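Long-range contacts in FI20010p1 (Drosophila melanogaster, PDB 7CFB), which probably takes part, through this first extended Tudor domain of Krimper, in assembling the piRNA amplification complex that serves gene silencing in the fly: residues 36-41 with 151-156; 84-89 with 141-146; 157-162 with 189-194. All blocks are in the same frame, centred on the assembly; numbering follows the deposited sequence.

Contact 1. Residues 36-41 with 151-156; sequences QILKDM and RLPAQA
Leu38 lies alongside Pro153, the two side chains pointing the same way. From CB, the first torsion puts CG anti to the backbone N (chi1 175°), where it reaches the proline ring at Pro153 CA, 4.1 Å off. One step further out, Leu38 CD2 does the closest touching: it is 3.8 Å from Pro153 CG and also meets Arg151 O at 3.6 Å. The backbones join through Ala154 N, which donates to Leu38 O at 2.8 Å with an N-H...O angle of 163°. Segment 36-41 follows helix 30-36, and segment 151-156 leads from helix 147-150 into strand 157-161, so the contact joins the loop after helix 30-36 to the connection from the Tudor part into strand 157-161, in keeping with the extended Tudor architecture. Ala154 CB packs on Ile37 CD1 at 3.9 Å. Ile37 O accepts from Lys39 NZ at 2.9 Å, nearly in line with its C=O bond (166°); this ammonium also bonds Tyr34 O and makes a cation-pi contact with Tyr34. Past the proline a water bridges the segments, accepting from Asp40 N at 2.7 Å and donating to Ala154 O at 2.8 Å.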
ATOM      1  N   GLN A  36      -7.086  -5.017 -10.555  1.00 32.76           N
ATOM      2  CA  GLN A  36      -6.418  -6.286 -10.925  1.00 28.34           C
ATOM      3  C   GLN A  36      -5.776  -7.008  -9.747  1.00 34.42           C
ATOM      4  O   GLN A  36      -5.591  -8.181  -9.881  1.00 51.10           O
ATOM      5  CB  GLN A  36      -5.248  -6.143 -11.892  1.00 39.73           C
ATOM      6  CG  GLN A  36      -5.383  -5.081 -12.948  1.00 49.92           C
ATOM      7  CD  GLN A  36      -6.374  -5.405 -14.029  1.00 60.61           C
ATOM      8  OE1 GLN A  36      -7.560  -5.541 -13.784  1.00 62.88           O
ATOM      9  NE2 GLN A  36      -5.888  -5.475 -15.247  1.00 58.14           N
ATOM     10  N   ILE A  37      -5.397  -6.309  -8.673  1.00 32.57           N
ATOM     11  CA  ILE A  37      -4.685  -6.975  -7.535  1.00 30.47           C
ATOM     12  C   ILE A  37      -5.675  -7.739  -6.645  1.00 27.91           C
ATOM     13  O   ILE A  37      -6.841  -7.307  -6.559  1.00 28.09           O
ATOM     14  CB  ILE A  37      -3.868  -5.946  -6.726  1.00 28.02           C
ATOM     15  CG1 ILE A  37      -4.766  -4.881  -6.090  1.00 37.83           C
ATOM     16  CG2 ILE A  37      -2.778  -5.327  -7.585  1.00 26.31           C
ATOM     17  CD1 ILE A  37      -4.019  -3.663  -5.600  1.00 34.55           C
ATOM     18  N   LEU A  38      -5.222  -8.831  -6.011  1.00 25.23           N
ATOM     19  CA  LEU A  38      -6.107  -9.589  -5.110  1.00 28.05           C
ATOM     20  C   LEU A  38      -6.463  -8.759  -3.870  1.00 29.95           C
ATOM     21  O   LEU A  38      -5.606  -8.145  -3.323  1.00 24.84           O
ATOM     22  CB  LEU A  38      -5.446 -10.916  -4.760  1.00 26.57           C
ATOM     23  CG  LEU A  38      -6.182 -11.757  -3.733  1.00 26.65           C
ATOM     24  CD1 LEU A  38      -7.431 -12.369  -4.317  1.00 22.37           C
ATOM     25  CD2 LEU A  38      -5.274 -12.810  -3.161  1.00 27.45           C
ATOM     26  N   LYS A  39      -7.730  -8.767  -3.487  1.00 21.47           N
ATOM     27  CA  LYS A  39      -8.217  -8.023  -2.309  1.00 21.98           C
ATOM     28  C   LYS A  39      -9.179  -8.898  -1.493  1.00 29.47           C
ATOM     29  O   LYS A  39     -10.029  -9.522  -2.085  1.00 26.29           O
ATOM     30  CB  LYS A  39      -8.918  -6.746  -2.765  1.00 25.68           C
ATOM     31  CG  LYS A  39      -8.079  -5.763  -3.553  1.00 30.08           C
ATOM     32  CD  LYS A  39      -8.808  -4.520  -3.972  1.00 33.48           C
ATOM     33  CE  LYS A  39      -9.673  -4.670  -5.201  1.00 32.59           C
ATOM     34  NZ  LYS A  39      -9.226  -5.748  -6.096  1.00 34.59           N
ATOM     35  N   ASP A  40      -9.031  -8.927  -0.174  1.00 26.98           N
ATOM     36  CA  ASP A  40      -9.947  -9.683   0.712  1.00 26.74           C
ATOM     37  C   ASP A  40     -11.072  -8.761   1.188  1.00 24.81           C
ATOM     38  O   ASP A  40     -10.948  -8.154   2.227  1.00 23.24           O
ATOM     39  CB  ASP A  40      -9.215 -10.437   1.816  1.00 23.70           C
ATOM     40  CG  ASP A  40     -10.116 -11.385   2.578  1.00 31.26           C
ATOM     41  OD1 ASP A  40     -11.289 -11.307   2.400  1.00 31.61           O
ATOM     42  OD2 ASP A  40      -9.610 -12.196   3.314  1.00 44.39           O
ATOM     43  N   MET A  41     -12.146  -8.727   0.415  1.00 24.04           N
ATOM     44  CA  MET A  41     -13.363  -7.933   0.665  1.00 18.21           C
ATOM     45  C   MET A  41     -14.208  -8.552   1.792  1.00 25.85           C
ATOM     46  O   MET A  41     -14.943  -7.840   2.418  1.00 24.67           O
ATOM     47  CB  MET A  41     -14.150  -7.775  -0.629  1.00 24.52           C
ATOM     48  CG  MET A  41     -13.347  -7.148  -1.707  1.00 24.72           C
ATOM     49  SD  MET A  41     -12.618  -5.578  -1.313  1.00 28.54           S
ATOM     50  CE  MET A  41     -14.042  -4.571  -0.957  1.00 25.39           C
ATOM     51  N   ARG A 151       1.695 -13.659  -3.130  1.00 30.05           N
ATOM     52  CA  ARG A 151       0.291 -14.073  -3.376  1.00 35.11           C
ATOM     53  C   ARG A 151      -0.688 -13.569  -2.319  1.00 30.72           C
ATOM     54  O   ARG A 151      -1.847 -13.771  -2.515  1.00 30.66           O
ATOM     55  CB  ARG A 151       0.212 -15.589  -3.541  1.00 28.53           C
ATOM     56  CG  ARG A 151       0.715 -16.093  -4.881  1.00 26.28           C
ATOM     57  CD  ARG A 151       0.817 -17.595  -4.897  1.00 28.27           C
ATOM     58  NE  ARG A 151       1.372 -18.121  -6.111  1.00 31.07           N
ATOM     59  CZ  ARG A 151       0.698 -18.339  -7.209  1.00 35.47           C
ATOM     60  NH1 ARG A 151      -0.587 -18.060  -7.256  1.00 35.01           N
ATOM     61  NH2 ARG A 151       1.308 -18.816  -8.266  1.00 28.64           N
ATOM     62  N   LEU A 152      -0.218 -12.948  -1.249  1.00 31.00           N
ATOM     63  CA  LEU A 152      -1.133 -12.456  -0.198  1.00 29.00           C
ATOM     64  C   LEU A 152      -1.983 -11.278  -0.689  1.00 30.78           C
ATOM     65  O   LEU A 152      -1.504 -10.499  -1.457  1.00 30.59           O
ATOM     66  CB  LEU A 152      -0.329 -12.103   1.045  1.00 23.28           C
ATOM     67  CG  LEU A 152       0.164 -13.304   1.837  1.00 35.27           C
ATOM     68  CD1 LEU A 152       1.155 -12.866   2.889  1.00 37.03           C
ATOM     69  CD2 LEU A 152      -0.993 -14.046   2.472  1.00 31.32           C
ATOM     70  N   PRO A 153      -3.232 -11.113  -0.226  1.00 35.17           N
ATOM     71  CA  PRO A 153      -4.081 -10.014  -0.667  1.00 27.07           C
ATOM     72  C   PRO A 153      -3.563  -8.613  -0.307  1.00 34.97           C
ATOM     73  O   PRO A 153      -2.979  -8.437   0.697  1.00 24.05           O
ATOM     74  CB  PRO A 153      -5.390 -10.244   0.084  1.00 26.34           C
ATOM     75  CG  PRO A 153      -5.353 -11.689   0.447  1.00 35.37           C
ATOM     76  CD  PRO A 153      -3.899 -11.985   0.713  1.00 24.77           C
ATOM     77  N   ALA A 154      -3.815  -7.659  -1.184  1.00 24.79           N
ATOM     78  CA  ALA A 154      -3.407  -6.272  -0.933  1.00 26.43           C
ATOM     79  C   ALA A 154      -4.156  -5.820   0.303  1.00 28.03           C
ATOM     80  O   ALA A 154      -5.326  -6.004   0.356  1.00 29.74           O
ATOM     81  CB  ALA A 154      -3.758  -5.422  -2.121  1.00 22.60           C
ATOM     82  N   GLN A 155      -3.447  -5.256   1.249  1.00 23.34           N
ATOM     83  CA  GLN A 155      -4.044  -4.774   2.507  1.00 24.74           C
ATOM     84  C   GLN A 155      -4.959  -3.568   2.288  1.00 28.38           C
ATOM     85  O   GLN A 155      -5.946  -3.475   2.962  1.00 26.09           O
ATOM     86  CB  GLN A 155      -2.945  -4.504   3.529  1.00 24.70           C
ATOM     87  CG  GLN A 155      -2.214  -5.774   3.927  1.00 24.27           C
ATOM     88  CD  GLN A 155      -3.165  -6.743   4.573  1.00 32.26           C
ATOM     89  OE1 GLN A 155      -3.703  -6.479   5.618  1.00 31.32           O
ATOM     90  NE2 GLN A 155      -3.386  -7.866   3.942  1.00 29.23           N
ATOM     91  N   ALA A 156      -4.593  -2.681   1.376  1.00 24.10           N
ATOM     92  CA  ALA A 156      -5.328  -1.409   1.244  1.00 26.01           C
ATOM     93  C   ALA A 156      -6.621  -1.544   0.443  1.00 25.08           C
ATOM     94  O   ALA A 156      -6.564  -1.784  -0.727  1.00 29.30           O
ATOM     95  CB  ALA A 156      -4.423  -0.346   0.709  1.00 21.59           C
TER
HETATM   96  O   HOH W   1      -7.185  -7.788   1.414  1.00 31.07           O

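Contact 2. Residues 84-89 with 141-146; sequences LPLQEL and TIFKLP
An antiparallel strand pair at the margin of the Tudor beta-sheet brings Glu88 opposite Phe143, a non-hydrogen-bonded pair whose CA atoms lie 4.2 Å apart. The neighbouring backbone bonds bracket it: Lys144 N donates to Gln87 O with an N-H...O angle of 167°, and Leu89 N donates to Ile142 O at 2.8 Å. Phe143 sets its ring beside the facing backbone, with CG anti to its own carbonyl carbon (chi1 -49°). The Gln87 carbonyl carbon and Glu88 N lie at the ring edge, in plane, while Phe143 CD1 comes to 3.5 Å from Glu88 CA. Glu88 then runs obliquely past the ring, its carboxylate plane turned 75° from it, and its CB meets Phe143 CE1 at 3.9 Å. An alanine in place of Phe143 lacks the ring but keeps CB, which would probably open a gap beside Glu88 CA and CB and leave the Glu88 side chain freer to turn. Leu86 crosses Phe143 at about a right angle, CB to CB at 3.6 Å, and its CD2 reaches Pro146 CD, also at 3.6 Å. At the other end Leu89 CB rests on Ile142 CD1 at 3.7 Å. A water takes the N-H of Gln87 and donates to Lys144 O, bridging the second side of the Gln87 and Lys144 pair. Strand 142-144 lies between strand 99-103, which it bonds through Phe143 with Ala100, and strand 87-89, the outermost strand of the sheet within this chain, while helix 74-80 packs Val79 on Leu86 and Arg75 on Pro146, just where helix 147-150 begins.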
ATOM      1  N   LEU A  84      12.943 -10.398   7.461  1.00 40.78           N
ATOM      2  CA  LEU A  84      13.209 -11.503   6.503  1.00 36.50           C
ATOM      3  C   LEU A  84      14.137 -11.027   5.398  1.00 40.01           C
ATOM      4  O   LEU A  84      13.874 -10.014   4.834  1.00 45.70           O
ATOM      5  CB  LEU A  84      11.929 -12.008   5.844  1.00 39.04           C
ATOM      6  CG  LEU A  84      10.818 -12.567   6.717  1.00 42.05           C
ATOM      7  CD1 LEU A  84       9.687 -13.019   5.831  1.00 50.63           C
ATOM      8  CD2 LEU A  84      11.295 -13.737   7.541  1.00 41.86           C
ATOM      9  N   PRO A  85      15.225 -11.739   5.074  1.00 39.11           N
ATOM     10  CA  PRO A  85      16.060 -11.361   3.960  1.00 38.90           C
ATOM     11  C   PRO A  85      15.334 -11.624   2.636  1.00 37.30           C
ATOM     12  O   PRO A  85      14.562 -12.512   2.572  1.00 34.94           O
ATOM     13  CB  PRO A  85      17.285 -12.264   4.100  1.00 34.11           C
ATOM     14  CG  PRO A  85      16.803 -13.410   4.898  1.00 36.80           C
ATOM     15  CD  PRO A  85      15.726 -12.872   5.802  1.00 34.30           C
ATOM     16  N   LEU A  86      15.629 -10.826   1.623  1.00 34.92           N
ATOM     17  CA  LEU A  86      15.005 -10.978   0.295  1.00 33.36           C
ATOM     18  C   LEU A  86      16.084 -10.890  -0.775  1.00 30.18           C
ATOM     19  O   LEU A  86      17.073 -10.291  -0.546  1.00 31.98           O
ATOM     20  CB  LEU A  86      13.988  -9.857   0.083  1.00 33.21           C
ATOM     21  CG  LEU A  86      12.751  -9.846   0.965  1.00 33.34           C
ATOM     22  CD1 LEU A  86      11.930  -8.619   0.661  1.00 33.46           C
ATOM     23  CD2 LEU A  86      11.918 -11.079   0.730  1.00 30.88           C
ATOM     24  N   GLN A  87      15.848 -11.515  -1.909  1.00 34.59           N
ATOM     25  CA  GLN A  87      16.802 -11.461  -3.022  1.00 31.79           C
ATOM     26  C   GLN A  87      16.651 -10.107  -3.711  1.00 40.96           C
ATOM     27  O   GLN A  87      15.592  -9.816  -4.188  1.00 30.93           O
ATOM     28  CB  GLN A  87      16.451 -12.583  -3.984  1.00 27.47           C
ATOM     29  CG  GLN A  87      17.212 -12.548  -5.286  1.00 35.78           C
ATOM     30  CD  GLN A  87      18.671 -12.836  -5.063  1.00 48.14           C
ATOM     31  OE1 GLN A  87      19.493 -11.944  -4.977  1.00 39.69           O
ATOM     32  NE2 GLN A  87      18.993 -14.103  -4.962  1.00 45.28           N
ATOM     33  N   GLU A  88      17.713  -9.321  -3.754  1.00 33.41           N
ATOM     34  CA  GLU A  88      17.669  -8.028  -4.461  1.00 39.23           C
ATOM     35  C   GLU A  88      17.520  -8.312  -5.956  1.00 44.64           C
ATOM     36  O   GLU A  88      17.980  -9.327  -6.398  1.00 39.16           O
ATOM     37  CB  GLU A  88      18.871  -7.172  -4.087  1.00 43.01           C
ATOM     38  CG  GLU A  88      18.830  -5.772  -4.644  1.00 41.10           C
ATOM     39  CD  GLU A  88      19.972  -4.853  -4.246  1.00 48.58           C
ATOM     40  OE1 GLU A  88      20.610  -5.092  -3.217  1.00 41.77           O
ATOM     41  OE2 GLU A  88      20.186  -3.892  -4.953  1.00 46.22           O
ATOM     42  N   LEU A  89      16.850  -7.426  -6.676  1.00 39.45           N
ATOM     43  CA  LEU A  89      16.578  -7.601  -8.116  1.00 38.92           C
ATOM     44  C   LEU A  89      17.260  -6.505  -8.927  1.00 38.55           C
ATOM     45  O   LEU A  89      17.442  -5.445  -8.423  1.00 38.60           O
ATOM     46  CB  LEU A  89      15.070  -7.465  -8.319  1.00 42.50           C
ATOM     47  CG  LEU A  89      14.211  -8.659  -7.936  1.00 41.04           C
ATOM     48  CD1 LEU A  89      12.761  -8.352  -8.230  1.00 37.04           C
ATOM     49  CD2 LEU A  89      14.645  -9.892  -8.690  1.00 39.33           C
ATOM     50  N   THR A 141      16.061   0.527  -4.815  1.00 29.73           N
ATOM     51  CA  THR A 141      16.541  -0.809  -4.408  1.00 36.15           C
ATOM     52  C   THR A 141      15.301  -1.690  -4.278  1.00 37.63           C
ATOM     53  O   THR A 141      14.490  -1.404  -3.428  1.00 29.32           O
ATOM     54  CB  THR A 141      17.212  -0.718  -3.040  1.00 35.39           C
ATOM     55  OG1 THR A 141      18.407   0.014  -3.244  1.00 32.71           O
ATOM     56  CG2 THR A 141      17.529  -2.067  -2.455  1.00 34.24           C
ATOM     57  N   ILE A 142      15.216  -2.740  -5.080  1.00 32.22           N
ATOM     58  CA  ILE A 142      14.003  -3.596  -5.127  1.00 33.10           C
ATOM     59  C   ILE A 142      14.357  -5.062  -4.900  1.00 36.38           C
ATOM     60  O   ILE A 142      15.465  -5.455  -5.193  1.00 32.28           O
ATOM     61  CB  ILE A 142      13.263  -3.384  -6.455  1.00 27.80           C
ATOM     62  CG1 ILE A 142      14.094  -3.836  -7.647  1.00 27.49           C
ATOM     63  CG2 ILE A 142      12.827  -1.950  -6.598  1.00 28.09           C
ATOM     64  CD1 ILE A 142      13.286  -4.209  -8.820  1.00 25.68           C
ATOM     65  N   PHE A 143      13.390  -5.823  -4.420  1.00 34.60           N
ATOM     66  CA  PHE A 143      13.572  -7.254  -4.109  1.00 33.12           C
ATOM     67  C   PHE A 143      12.394  -8.093  -4.579  1.00 35.43           C
ATOM     68  O   PHE A 143      11.319  -7.579  -4.782  1.00 29.68           O
ATOM     69  CB  PHE A 143      13.600  -7.457  -2.605  1.00 22.95           C
ATOM     70  CG  PHE A 143      14.517  -6.532  -1.864  1.00 36.76           C
ATOM     71  CD1 PHE A 143      15.865  -6.793  -1.790  1.00 31.94           C
ATOM     72  CD2 PHE A 143      14.027  -5.400  -1.253  1.00 33.99           C
ATOM     73  CE1 PHE A 143      16.700  -5.942  -1.098  1.00 37.05           C
ATOM     74  CE2 PHE A 143      14.861  -4.545  -0.567  1.00 43.30           C
ATOM     75  CZ  PHE A 143      16.195  -4.835  -0.477  1.00 39.12           C
ATOM     76  N   LYS A 144      12.686  -9.373  -4.761  1.00 33.55           N
ATOM     77  CA  LYS A 144      11.732 -10.439  -5.103  1.00 31.72           C
ATOM     78  C   LYS A 144      11.101 -10.944  -3.808  1.00 33.16           C
ATOM     79  O   LYS A 144      11.772 -11.054  -2.824  1.00 31.14           O
ATOM     80  CB  LYS A 144      12.457 -11.585  -5.794  1.00 36.37           C
ATOM     81  CG  LYS A 144      11.544 -12.674  -6.323  1.00 47.04           C
ATOM     82  CD  LYS A 144      12.140 -14.039  -6.192  1.00 52.49           C
ATOM     83  CE  LYS A 144      12.508 -14.626  -7.525  1.00 55.85           C
ATOM     84  NZ  LYS A 144      11.323 -15.238  -8.166  1.00 72.82           N
ATOM     85  N   LEU A 145       9.806 -11.142  -3.813  1.00 30.47           N
ATOM     86  CA  LEU A 145       9.177 -11.665  -2.599  1.00 32.80           C
ATOM     87  C   LEU A 145       9.087 -13.175  -2.738  1.00 37.18           C
ATOM     88  O   LEU A 145       8.968 -13.641  -3.822  1.00 33.13           O
ATOM     89  CB  LEU A 145       7.763 -11.119  -2.493  1.00 29.84           C
ATOM     90  CG  LEU A 145       7.628  -9.654  -2.136  1.00 31.26           C
ATOM     91  CD1 LEU A 145       6.244  -9.193  -2.502  1.00 27.59           C
ATOM     92  CD2 LEU A 145       7.885  -9.443  -0.673  1.00 26.14           C
ATOM     93  N   PRO A 146       9.126 -13.940  -1.643  1.00 29.49           N
ATOM     94  CA  PRO A 146       8.854 -15.353  -1.710  1.00 36.77           C
ATOM     95  C   PRO A 146       7.382 -15.477  -2.137  1.00 39.46           C
ATOM     96  O   PRO A 146       6.551 -14.754  -1.679  1.00 32.96           O
ATOM     97  CB  PRO A 146       9.118 -15.870  -0.300  1.00 31.14           C
ATOM     98  CG  PRO A 146       9.085 -14.654   0.547  1.00 44.01           C
ATOM     99  CD  PRO A 146       9.540 -13.520  -0.332  1.00 34.16           C
TER
HETATM  100  O   HOH W   2      13.553 -13.115  -2.149  1.00 34.09           O
HETATM  101  O   HOH W   3      17.592  -3.665  -6.743  1.00 31.89           O

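Contact 3. Residues 157-162 with 189-194; sequences IRCDLI and LVAEPV
Leu189 is joined to strand 157-161 by both its backbone polar atoms: its N donates to Arg158 O at 3.0 Å, a bent bond (138° at the hydrogen), and its O accepts from Asp160 N at 2.7 Å in a nearly straight one (170°). The parallel pattern continues with Ala191 N to Asp160 O and Ile162 N to Ala191 O, each 3.1 Å. Three acceptors also receive CA-H...O contacts, the shortest from Leu161 CA to Ala191 O at 3.2 Å. Asp160 and Val190 lie on one face. On the other, Cys159 holds SG anti to the backbone N (chi1 -171°), which lays SG 3.6 Å from Ala191 CB, while Leu161 CD2 packs on Pro193 CD at 3.9 Å. The N-H of Arg158 bonds Tyr34 OH, and its guanidinium makes a salt bridge with Asp61. The parallel pairing of strand 157-161 with strand 189-194, in a sheet of order 1-2-3-5-4 whose end strands also pair, is consistent with the OB-type, staphylococcal-nuclease-like half of an extended Tudor domain. Strand 157-161 bonds to strand 64-67 on its other side, through Ile157 with Val66 and Cys159 with Ala64, and strand 189-194 bonds to strand 176-184, through Val190 with Glu183 and Glu192 with Arg180.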
ATOM      1  N   ILE A 157      -7.735  -1.297   1.113  1.00 29.17           N
ATOM      2  CA  ILE A 157      -9.080  -1.370   0.483  1.00 28.05           C
ATOM      3  C   ILE A 157      -9.624   0.048   0.287  1.00 25.92           C
ATOM      4  O   ILE A 157      -9.700   0.777   1.237  1.00 29.65           O
ATOM      5  CB  ILE A 157     -10.048  -2.239   1.299  1.00 26.59           C
ATOM      6  CG1 ILE A 157      -9.477  -3.613   1.619  1.00 22.73           C
ATOM      7  CG2 ILE A 157     -11.367  -2.337   0.580  1.00 24.17           C
ATOM      8  CD1 ILE A 157      -9.143  -4.412   0.414  1.00 30.20           C
ATOM      9  N   ARG A 158     -10.002   0.377  -0.937  1.00 29.73           N
ATOM     10  CA  ARG A 158     -10.538   1.715  -1.270  1.00 30.12           C
ATOM     11  C   ARG A 158     -11.837   1.911  -0.500  1.00 30.84           C
ATOM     12  O   ARG A 158     -12.618   1.003  -0.425  1.00 27.07           O
ATOM     13  CB  ARG A 158     -10.708   1.843  -2.782  1.00 37.41           C
ATOM     14  CG  ARG A 158     -10.957   3.251  -3.283  1.00 39.45           C
ATOM     15  CD  ARG A 158     -10.759   3.403  -4.776  1.00 45.57           C
ATOM     16  NE  ARG A 158     -11.415   4.637  -5.153  1.00 56.19           N
ATOM     17  CZ  ARG A 158     -10.817   5.774  -5.459  1.00 63.84           C
ATOM     18  NH1 ARG A 158     -11.545   6.829  -5.761  1.00 65.55           N
ATOM     19  NH2 ARG A 158      -9.504   5.868  -5.465  1.00 52.61           N
ATOM     20  N   CYS A 159     -11.990   3.083   0.071  1.00 27.68           N
ATOM     21  CA  CYS A 159     -13.134   3.381   0.935  1.00 25.34           C
ATOM     22  C   CYS A 159     -13.594   4.830   0.782  1.00 37.77           C
ATOM     23  O   CYS A 159     -12.800   5.721   0.977  1.00 33.02           O
ATOM     24  CB  CYS A 159     -12.662   3.172   2.363  1.00 31.98           C
ATOM     25  SG  CYS A 159     -13.964   3.235   3.600  1.00 41.70           S
ATOM     26  N   ASP A 160     -14.876   5.009   0.522  1.00 37.54           N
ATOM     27  CA  ASP A 160     -15.490   6.350   0.488  1.00 32.67           C
ATOM     28  C   ASP A 160     -15.943   6.608   1.919  1.00 25.94           C
ATOM     29  O   ASP A 160     -16.833   5.933   2.371  1.00 29.07           O
ATOM     30  CB  ASP A 160     -16.599   6.390  -0.562  1.00 38.78           C
ATOM     31  CG  ASP A 160     -17.454   7.645  -0.541  1.00 56.26           C
ATOM     32  OD1 ASP A 160     -17.187   8.524   0.271  1.00 53.25           O
ATOM     33  OD2 ASP A 160     -18.380   7.715  -1.334  1.00 57.21           O
ATOM     34  N   LEU A 161     -15.276   7.506   2.624  1.00 30.73           N
ATOM     35  CA  LEU A 161     -15.657   7.806   4.021  1.00 33.57           C
ATOM     36  C   LEU A 161     -16.723   8.895   3.988  1.00 42.41           C
ATOM     37  O   LEU A 161     -16.491   9.885   3.350  1.00 48.16           O
ATOM     38  CB  LEU A 161     -14.442   8.254   4.828  1.00 35.75           C
ATOM     39  CG  LEU A 161     -13.462   7.167   5.252  1.00 33.44           C
ATOM     40  CD1 LEU A 161     -12.233   7.762   5.864  1.00 36.88           C
ATOM     41  CD2 LEU A 161     -14.075   6.163   6.188  1.00 35.27           C
ATOM     42  N   ILE A 162     -17.825   8.704   4.698  1.00 43.13           N
ATOM     43  CA  ILE A 162     -18.949   9.673   4.682  1.00 32.53           C
ATOM     44  C   ILE A 162     -19.228  10.157   6.095  1.00 39.37           C
ATOM     45  O   ILE A 162     -18.750   9.552   7.021  1.00 42.22           O
ATOM     46  CB  ILE A 162     -20.190   9.034   4.050  1.00 40.25           C
ATOM     47  CG1 ILE A 162     -20.741   7.916   4.923  1.00 34.76           C
ATOM     48  CG2 ILE A 162     -19.894   8.544   2.652  1.00 40.82           C
ATOM     49  CD1 ILE A 162     -21.881   7.203   4.310  1.00 39.66           C
ATOM     50  N   LEU A 189     -15.516   0.317  -0.629  1.00 28.34           N
ATOM     51  CA  LEU A 189     -16.393   0.370   0.541  1.00 28.57           C
ATOM     52  C   LEU A 189     -16.988   1.758   0.703  1.00 35.52           C
ATOM     53  O   LEU A 189     -16.386   2.730   0.314  1.00 31.55           O
ATOM     54  CB  LEU A 189     -15.567   0.103   1.799  1.00 26.10           C
ATOM     55  CG  LEU A 189     -14.781  -1.191   1.914  1.00 27.06           C
ATOM     56  CD1 LEU A 189     -14.024  -1.217   3.222  1.00 20.65           C
ATOM     57  CD2 LEU A 189     -15.696  -2.389   1.814  1.00 23.78           C
ATOM     58  N   VAL A 190     -18.174   1.788   1.265  1.00 30.09           N
ATOM     59  CA  VAL A 190     -18.755   3.055   1.735  1.00 29.98           C
ATOM     60  C   VAL A 190     -18.833   2.847   3.236  1.00 28.07           C
ATOM     61  O   VAL A 190     -19.548   1.979   3.652  1.00 29.71           O
ATOM     62  CB  VAL A 190     -20.114   3.355   1.094  1.00 29.59           C
ATOM     63  CG1 VAL A 190     -20.781   4.520   1.775  1.00 33.31           C
ATOM     64  CG2 VAL A 190     -19.989   3.593  -0.393  1.00 30.97           C
ATOM     65  N   ALA A 191     -18.046   3.591   3.980  1.00 28.46           N
ATOM     66  CA  ALA A 191     -17.989   3.428   5.440  1.00 37.57           C
ATOM     67  C   ALA A 191     -17.974   4.783   6.146  1.00 34.47           C
ATOM     68  O   ALA A 191     -17.511   5.730   5.601  1.00 33.13           O
ATOM     69  CB  ALA A 191     -16.776   2.631   5.809  1.00 33.09           C
ATOM     70  N   GLU A 192     -18.473   4.799   7.365  1.00 31.65           N
ATOM     71  CA  GLU A 192     -18.537   6.011   8.195  1.00 41.08           C
ATOM     72  C   GLU A 192     -17.679   5.755   9.426  1.00 38.49           C
ATOM     73  O   GLU A 192     -17.899   4.785  10.073  1.00 41.67           O
ATOM     74  CB  GLU A 192     -20.006   6.261   8.510  1.00 39.34           C
ATOM     75  CG  GLU A 192     -20.234   7.056   9.759  1.00 49.09           C
ATOM     76  CD  GLU A 192     -21.672   7.485   9.943  1.00 48.55           C
ATOM     77  OE1 GLU A 192     -22.512   6.981   9.252  1.00 52.41           O
ATOM     78  OE2 GLU A 192     -21.912   8.305  10.782  1.00 51.84           O
ATOM     79  N   PRO A 193     -16.670   6.566   9.753  1.00 40.64           N
ATOM     80  CA  PRO A 193     -15.886   6.289  10.918  1.00 38.74           C
ATOM     81  C   PRO A 193     -16.685   6.560  12.186  1.00 45.14           C
ATOM     82  O   PRO A 193     -17.506   7.408  12.183  1.00 43.90           O
ATOM     83  CB  PRO A 193     -14.716   7.251  10.803  1.00 39.57           C
ATOM     84  CG  PRO A 193     -15.229   8.352   9.962  1.00 40.41           C
ATOM     85  CD  PRO A 193     -16.209   7.712   9.018  1.00 38.15           C
ATOM     86  N   VAL A 194     -16.420   5.783  13.216  1.00 40.42           N
ATOM     87  CA  VAL A 194     -17.063   6.034  14.521  1.00 46.57           C
ATOM     88  C   VAL A 194     -16.012   6.785  15.330  1.00 56.00           C
ATOM     89  O   VAL A 194     -14.850   6.398  15.305  1.00 62.85           O
ATOM     90  CB  VAL A 194     -17.619   4.767  15.184  1.00 45.22           C
ATOM     91  CG1 VAL A 194     -18.533   4.035  14.237  1.00 38.50           C
ATOM     92  CG2 VAL A 194     -16.539   3.844  15.658  1.00 48.70           C
TER

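Overall arrangement
The three contacts mark out the two beta units of an extended Tudor domain and the junction between them. Contact 2 belongs to the six-stranded antiparallel sheet, contact 3 to the five-stranded mixed one; their centres are about 33 Å apart, on opposite sides of the chain's centre. Contact 1 lies between, its centre about 20 Å from that of contact 2 and 17 Å from that of contact 3. It touches contact 3 directly, Met41 CE packing on Ile157 CG2 at 3.8 Å. Along the chain contact 1 encloses contact 2, and contact 3 follows. The antiparallel sheet is formed between strands 64-67 and 157-161, neighbours in the mixed sheet, and is therefore an insertion into it; contact 1 sits where the chain returns.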